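Local atomic coordinates of PspGI restriction endonuclease (Pyrococcus sp. GI-H, PDB entry 3BM3), a protein that binds double-stranded DNA and probably cleaves it site-specifically as a type II restriction endonuclease, flipping bases out of the helix. Residues Glu165-Ala170 / Ile202-Asn207. The protein carries 2 engineered substitutions. Sequence-based numbering, arbitrary orientation. Where two conformers were deposited one is given.
With nucleotides of chain A; nucleotides of chain B.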
ATOM      1  N   GLU C 165       4.479  -4.374  -1.620  1.00 10.39           N
ATOM      2  CA  GLU C 165       3.450  -5.255  -1.125  1.00 10.68           C
ATOM      3  C   GLU C 165       2.056  -4.842  -1.613  1.00 10.00           C
ATOM      4  O   GLU C 165       1.069  -5.491  -1.288  1.00 10.16           O
ATOM      5  CB  GLU C 165       3.469  -5.264   0.417  1.00 10.82           C
ATOM      6  CG  GLU C 165       2.684  -4.224   1.115  1.00 11.54           C
ATOM      7  CD  GLU C 165       3.164  -2.770   0.932  1.00  9.36           C
ATOM      8  OE1 GLU C 165       4.268  -2.544   0.411  1.00  9.43           O
ATOM      9  OE2 GLU C 165       2.400  -1.867   1.305  1.00  8.68           O
ATOM     10  N   ARG C 166       1.957  -3.703  -2.303  1.00  9.61           N
ATOM     11  CA  ARG C 166       0.696  -3.065  -2.618  1.00  9.15           C
ATOM     12  C   ARG C 166      -0.146  -3.820  -3.640  1.00 10.10           C
ATOM     13  O   ARG C 166      -1.311  -3.511  -3.874  1.00 10.04           O
ATOM     14  CB  ARG C 166       0.955  -1.601  -3.022  1.00  8.91           C
ATOM     15  CG  ARG C 166       1.366  -0.746  -1.830  1.00  8.94           C
ATOM     16  CD  ARG C 166       1.702   0.664  -2.212  1.00  7.63           C
ATOM     17  NE  ARG C 166       3.073   0.725  -2.653  1.00 10.05           N
ATOM     18  CZ  ARG C 166       3.486   0.682  -3.910  1.00  9.51           C
ATOM     19  NH1 ARG C 166       2.642   0.664  -4.938  1.00  9.46           N
ATOM     20  NH2 ARG C 166       4.779   0.668  -4.129  1.00 11.02           N
ATOM     21  N   TRP C 167       0.449  -4.819  -4.273  1.00  9.07           N
ATOM     22  CA  TRP C 167      -0.314  -5.730  -5.110  1.00  9.45           C
ATOM     23  C   TRP C 167      -1.475  -6.353  -4.366  1.00  8.75           C
ATOM     24  O   TRP C 167      -2.472  -6.668  -4.975  1.00  9.98           O
ATOM     25  CB  TRP C 167       0.564  -6.828  -5.678  1.00 10.41           C
ATOM     26  CG  TRP C 167       1.194  -7.697  -4.736  1.00  9.71           C
ATOM     27  CD1 TRP C 167       2.437  -7.532  -4.172  1.00 11.45           C
ATOM     28  CD2 TRP C 167       0.692  -8.917  -4.246  1.00  8.52           C
ATOM     29  NE1 TRP C 167       2.722  -8.585  -3.355  1.00 10.67           N
ATOM     30  CE2 TRP C 167       1.663  -9.454  -3.381  1.00  8.77           C
ATOM     31  CE3 TRP C 167      -0.501  -9.622  -4.448  1.00 11.37           C
ATOM     32  CZ2 TRP C 167       1.473 -10.665  -2.721  1.00 11.56           C
ATOM     33  CZ3 TRP C 167      -0.663 -10.826  -3.827  1.00 10.03           C
ATOM     34  CH2 TRP C 167       0.292 -11.326  -2.943  1.00  9.74           C
ATOM     35  N   ARG C 168      -1.352  -6.547  -3.051  1.00  9.23           N
ATOM     36  CA  ARG C 168      -2.484  -7.109  -2.314  1.00  9.69           C
ATOM     37  C   ARG C 168      -3.706  -6.183  -2.354  1.00  9.90           C
ATOM     38  O   ARG C 168      -4.810  -6.644  -2.168  1.00 10.66           O
ATOM     39  CB  ARG C 168      -2.118  -7.471  -0.890  1.00  9.35           C
ATOM     40  CG  ARG C 168      -1.161  -8.643  -0.822  1.00 10.76           C
ATOM     41  CD  ARG C 168      -1.069  -9.182   0.582  1.00 12.14           C
ATOM     42  NE  ARG C 168      -0.131 -10.298   0.663  1.00 13.32           N
ATOM     43  CZ  ARG C 168       1.184 -10.169   0.663  1.00 13.85           C
ATOM     44  NH1 ARG C 168       1.748  -8.956   0.676  1.00 12.03           N
ATOM     45  NH2 ARG C 168       1.958 -11.244   0.720  1.00 13.35           N
ATOM     46  N   GLU C 169      -3.498  -4.876  -2.582  1.00  9.23           N
ATOM     47  CA  GLU C 169      -4.586  -3.944  -2.769  1.00  9.48           C
ATOM     48  C   GLU C 169      -5.434  -4.369  -3.947  1.00  9.84           C
ATOM     49  O   GLU C 169      -6.638  -4.260  -3.910  1.00  9.60           O
ATOM     50  CB  GLU C 169      -4.110  -2.541  -3.005  1.00 10.05           C
ATOM     51  CG  GLU C 169      -3.420  -1.947  -1.787  1.00 10.95           C
ATOM     52  CD  GLU C 169      -2.888  -0.560  -2.014  1.00  9.57           C
ATOM     53  OE1 GLU C 169      -2.883  -0.095  -3.172  1.00 11.67           O
ATOM     54  OE2 GLU C 169      -2.499   0.034  -0.992  1.00 11.59           O
ATOM     55  N   ALA C 170      -4.766  -4.856  -4.992  1.00  9.49           N
ATOM     56  CA  ALA C 170      -5.472  -5.270  -6.205  1.00 10.31           C
ATOM     57  C   ALA C 170      -6.282  -6.523  -5.927  1.00 10.37           C
ATOM     58  O   ALA C 170      -7.423  -6.634  -6.400  1.00 10.76           O
ATOM     59  CB  ALA C 170      -4.489  -5.503  -7.315  1.00 11.07           C
ATOM     60  N   ILE C 202       1.698 -15.198  -8.945  0.50 11.25           N
ATOM     61  CA  ILE C 202       0.983 -16.453  -8.713  0.50 11.25           C
ATOM     62  C   ILE C 202      -0.205 -16.257  -7.772  0.50 11.12           C
ATOM     63  O   ILE C 202      -1.319 -16.657  -8.065  0.50 10.74           O
ATOM     64  CB  ILE C 202       1.947 -17.521  -8.182  0.50 11.59           C
ATOM     65  CG1 ILE C 202       2.999 -17.827  -9.257  0.50 11.59           C
ATOM     66  CG2 ILE C 202       1.181 -18.766  -7.800  0.50 11.80           C
ATOM     67  CD1 ILE C 202       4.084 -18.759  -8.774  0.50 12.16           C
ATOM     68  N   ALA C 203       0.038 -15.635  -6.623  1.00 11.25           N
ATOM     69  CA  ALA C 203      -1.022 -15.370  -5.660  1.00 11.77           C
ATOM     70  C   ALA C 203      -2.152 -14.536  -6.300  1.00 10.79           C
ATOM     71  O   ALA C 203      -3.296 -14.826  -6.128  1.00 11.96           O
ATOM     72  CB  ALA C 203      -0.445 -14.660  -4.424  1.00 12.64           C
HETATM   73  N   MSE C 204      -1.804 -13.497  -7.048  0.50 11.39           N
HETATM   74  CA  MSE C 204      -2.818 -12.702  -7.727  0.50 11.92           C
HETATM   75  C   MSE C 204      -3.668 -13.580  -8.633  0.50 11.15           C
HETATM   76  O   MSE C 204      -4.894 -13.595  -8.537  0.50 12.34           O
HETATM   77  CB  MSE C 204      -2.180 -11.594  -8.547  0.50 12.05           C
HETATM   78  CG  MSE C 204      -1.505 -10.587  -7.687  0.50 14.77           C
HETATM   79 SE   MSE C 204      -1.070  -8.977  -8.673  0.50 20.61          SE
HETATM   80  CE  MSE C 204      -2.376  -7.838  -7.783  0.50 25.14           C
ATOM     81  N   LEU C 205      -3.000 -14.331  -9.495  1.00 11.60           N
ATOM     82  CA  LEU C 205      -3.715 -15.130 -10.474  1.00 11.38           C
ATOM     83  C   LEU C 205      -4.621 -16.206  -9.837  1.00 11.95           C
ATOM     84  O   LEU C 205      -5.614 -16.657 -10.451  1.00 12.99           O
ATOM     85  CB  LEU C 205      -2.748 -15.738 -11.471  1.00 11.50           C
ATOM     86  CG  LEU C 205      -2.050 -14.714 -12.330  1.00 10.78           C
ATOM     87  CD1 LEU C 205      -0.959 -15.421 -13.075  1.00 11.35           C
ATOM     88  CD2 LEU C 205      -3.062 -14.066 -13.304  1.00 11.55           C
ATOM     89  N   ASP C 206      -4.272 -16.641  -8.634  1.00 11.16           N
ATOM     90  CA  ASP C 206      -5.051 -17.614  -7.907  1.00 11.63           C
ATOM     91  C   ASP C 206      -6.136 -16.982  -7.081  1.00 12.26           C
ATOM     92  O   ASP C 206      -6.968 -17.686  -6.495  1.00 13.28           O
ATOM     93  CB  ASP C 206      -4.128 -18.451  -7.032  1.00 12.03           C
ATOM     94  CG  ASP C 206      -3.431 -19.542  -7.808  1.00 13.65           C
ATOM     95  OD1 ASP C 206      -3.941 -19.955  -8.885  1.00 16.76           O
ATOM     96  OD2 ASP C 206      -2.388 -20.007  -7.321  1.00 17.01           O
ATOM     97  N   ASN C 207      -6.140 -15.648  -7.049  1.00 12.77           N
ATOM     98  CA  ASN C 207      -6.983 -14.892  -6.126  1.00 12.83           C
ATOM     99  C   ASN C 207      -7.648 -13.673  -6.741  1.00 14.39           C
ATOM    100  O   ASN C 207      -7.733 -12.611  -6.120  1.00 15.17           O
ATOM    101  CB  ASN C 207      -6.198 -14.553  -4.871  1.00 13.33           C
ATOM    102  CG  ASN C 207      -5.906 -15.768  -4.058  1.00 11.96           C
ATOM    103  OD1 ASN C 207      -6.779 -16.261  -3.362  1.00 13.96           O
ATOM    104  ND2 ASN C 207      -4.706 -16.286  -4.178  1.00 12.12           N
TER
ATOM    105  P    DC A   5       1.355   3.975  -7.796  1.00  9.89           P
ATOM    106  OP1  DC A   5       1.937   3.776  -9.134  1.00  9.02           O
ATOM    107  OP2  DC A   5       0.549   2.899  -7.161  1.00  9.47           O
ATOM    108  O5'  DC A   5       2.544   4.347  -6.806  1.00  7.21           O
ATOM    109  C5'  DC A   5       3.412   5.423  -7.123  1.00  9.12           C
ATOM    110  C4'  DC A   5       4.373   5.646  -5.982  1.00  7.30           C
ATOM    111  O4'  DC A   5       3.593   5.995  -4.824  1.00  9.41           O
ATOM    112  C3'  DC A   5       5.173   4.397  -5.612  1.00  8.34           C
ATOM    113  O3'  DC A   5       6.560   4.705  -5.594  1.00  9.69           O
ATOM    114  C2'  DC A   5       4.693   4.020  -4.223  1.00  9.96           C
ATOM    115  C1'  DC A   5       4.076   5.298  -3.693  1.00  9.14           C
ATOM    116  N1   DC A   5       2.941   5.046  -2.803  1.00  9.24           N
ATOM    117  C2   DC A   5       2.892   5.695  -1.573  1.00 12.10           C
ATOM    118  O2   DC A   5       3.765   6.536  -1.309  1.00 11.76           O
ATOM    119  N3   DC A   5       1.893   5.401  -0.709  1.00  9.44           N
ATOM    120  C4   DC A   5       0.954   4.512  -1.054  1.00  9.32           C
ATOM    121  N4   DC A   5       0.004   4.222  -0.162  1.00  9.54           N
ATOM    122  C5   DC A   5       0.954   3.876  -2.327  1.00  9.01           C
ATOM    123  C6   DC A   5       1.954   4.167  -3.161  1.00  9.54           C
TER
ATOM    124  P    DA B   4       5.142  -9.158   1.946  1.00 19.85           P
ATOM    125  OP1  DA B   4       4.383 -10.394   2.261  1.00 22.60           O
ATOM    126  OP2  DA B   4       4.906  -8.453   0.663  1.00 16.71           O
ATOM    127  O5'  DA B   4       4.883  -8.148   3.137  1.00 19.33           O
ATOM    128  C5'  DA B   4       5.409  -8.429   4.425  1.00 18.22           C
ATOM    129  C4'  DA B   4       5.584  -7.145   5.193  1.00 14.29           C
ATOM    130  O4'  DA B   4       6.750  -6.431   4.721  1.00 15.73           O
ATOM    131  C3'  DA B   4       4.405  -6.192   5.027  1.00 13.83           C
ATOM    132  O3'  DA B   4       4.133  -5.610   6.286  1.00 13.76           O
ATOM    133  C2'  DA B   4       4.914  -5.164   4.029  1.00 14.44           C
ATOM    134  C1'  DA B   4       6.392  -5.104   4.371  1.00 14.00           C
ATOM    135  N9   DA B   4       7.251  -4.698   3.262  1.00 12.19           N
ATOM    136  C8   DA B   4       7.228  -5.148   1.964  1.00 11.61           C
ATOM    137  N7   DA B   4       8.149  -4.614   1.203  1.00 13.97           N
ATOM    138  C5   DA B   4       8.824  -3.749   2.055  1.00 11.92           C
ATOM    139  C6   DA B   4       9.914  -2.894   1.856  1.00 16.48           C
ATOM    140  N6   DA B   4      10.547  -2.767   0.689  1.00 17.27           N
ATOM    141  N1   DA B   4      10.342  -2.165   2.913  1.00 16.47           N
ATOM    142  C2   DA B   4       9.702  -2.302   4.086  1.00 15.21           C
ATOM    143  N3   DA B   4       8.664  -3.080   4.396  1.00  9.98           N
ATOM    144  C4   DA B   4       8.274  -3.785   3.323  1.00 12.43           C
TER
ATOM    145  P    DG A   7      11.758   8.785  -5.956  1.00 12.34           P
ATOM    146  OP1  DG A   7      10.951   9.752  -5.181  1.00 11.86           O
ATOM    147  OP2  DG A   7      13.095   9.167  -6.465  1.00 12.95           O
ATOM    148  O5'  DG A   7      11.939   7.456  -5.104  1.00 11.09           O
ATOM    149  C5'  DG A   7      10.858   6.858  -4.403  1.00 10.24           C
ATOM    150  C4'  DG A   7      11.409   5.837  -3.440  1.00 10.53           C
ATOM    151  O4'  DG A   7      10.330   5.160  -2.751  1.00  9.14           O
ATOM    152  C3'  DG A   7      12.212   4.728  -4.123  1.00  7.67           C
ATOM    153  O3'  DG A   7      13.200   4.247  -3.215  1.00 10.09           O
ATOM    154  C2'  DG A   7      11.169   3.643  -4.295  1.00  9.87           C
ATOM    155  C1'  DG A   7      10.505   3.765  -2.943  1.00  9.09           C
ATOM    156  N9   DG A   7       9.206   3.120  -2.810  1.00  9.35           N
ATOM    157  C8   DG A   7       8.547   2.372  -3.758  1.00 11.06           C
ATOM    158  N7   DG A   7       7.418   1.884  -3.329  1.00 10.01           N
ATOM    159  C5   DG A   7       7.321   2.342  -2.023  1.00  8.02           C
ATOM    160  C6   DG A   7       6.320   2.126  -1.047  1.00  9.39           C
ATOM    161  O6   DG A   7       5.293   1.441  -1.132  1.00 10.06           O
ATOM    162  N1   DG A   7       6.606   2.794   0.138  1.00  9.74           N
ATOM    163  C2   DG A   7       7.725   3.564   0.359  1.00  8.76           C
ATOM    164  N2   DG A   7       7.815   4.146   1.568  1.00  9.16           N
ATOM    165  N3   DG A   7       8.676   3.752  -0.533  1.00  8.78           N
ATOM    166  C4   DG A   7       8.412   3.121  -1.695  1.00  6.79           C
TER
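O6 of guanine DG7 of chain A is gripped twice by R166, in the plane of the guanidinium: NE donates at 2.8 Å and NH2 gives a longer, weak bond, while NH2 also reaches N7 weakly. A bend at chi3 (-84°) turns the guanidinium toward this base edge, and C2' of DC5 of chain A lies over one of its faces. Next to it, both carboxylate oxygens of E165 bond cytosine N4, so two neighbouring residues contact bases. R168 instead holds the backbone of the other strand: NH1 bonds OP2 of DA4 of chain B nearly straight (174°), and NH2 bonds OP1 at 3.0 Å. W167 CZ2 lies over the face of the R168 guanidinium, near its centre, and R168 NE forms a salt bridge with E135 of the second subunit. The indole packs on helix 198-206: W167 CH2 meets A203 CB at 3.7 Å, and W167 CE3 meets M204 CG at 3.5 Å. In the given conformer the selenium of M204, a selenomethionine, lies 5.4 Å from the centroid of the W167 six-membered ring, an oblique Met-aromatic contact. Residues 165-168, at the start of helix 167-181, thus present base-contacting and phosphate-binding side chains, backed by a neighbouring helix, in a restriction endonuclease DNA-binding site, consistent with its PD-(D/E)XK-clan family.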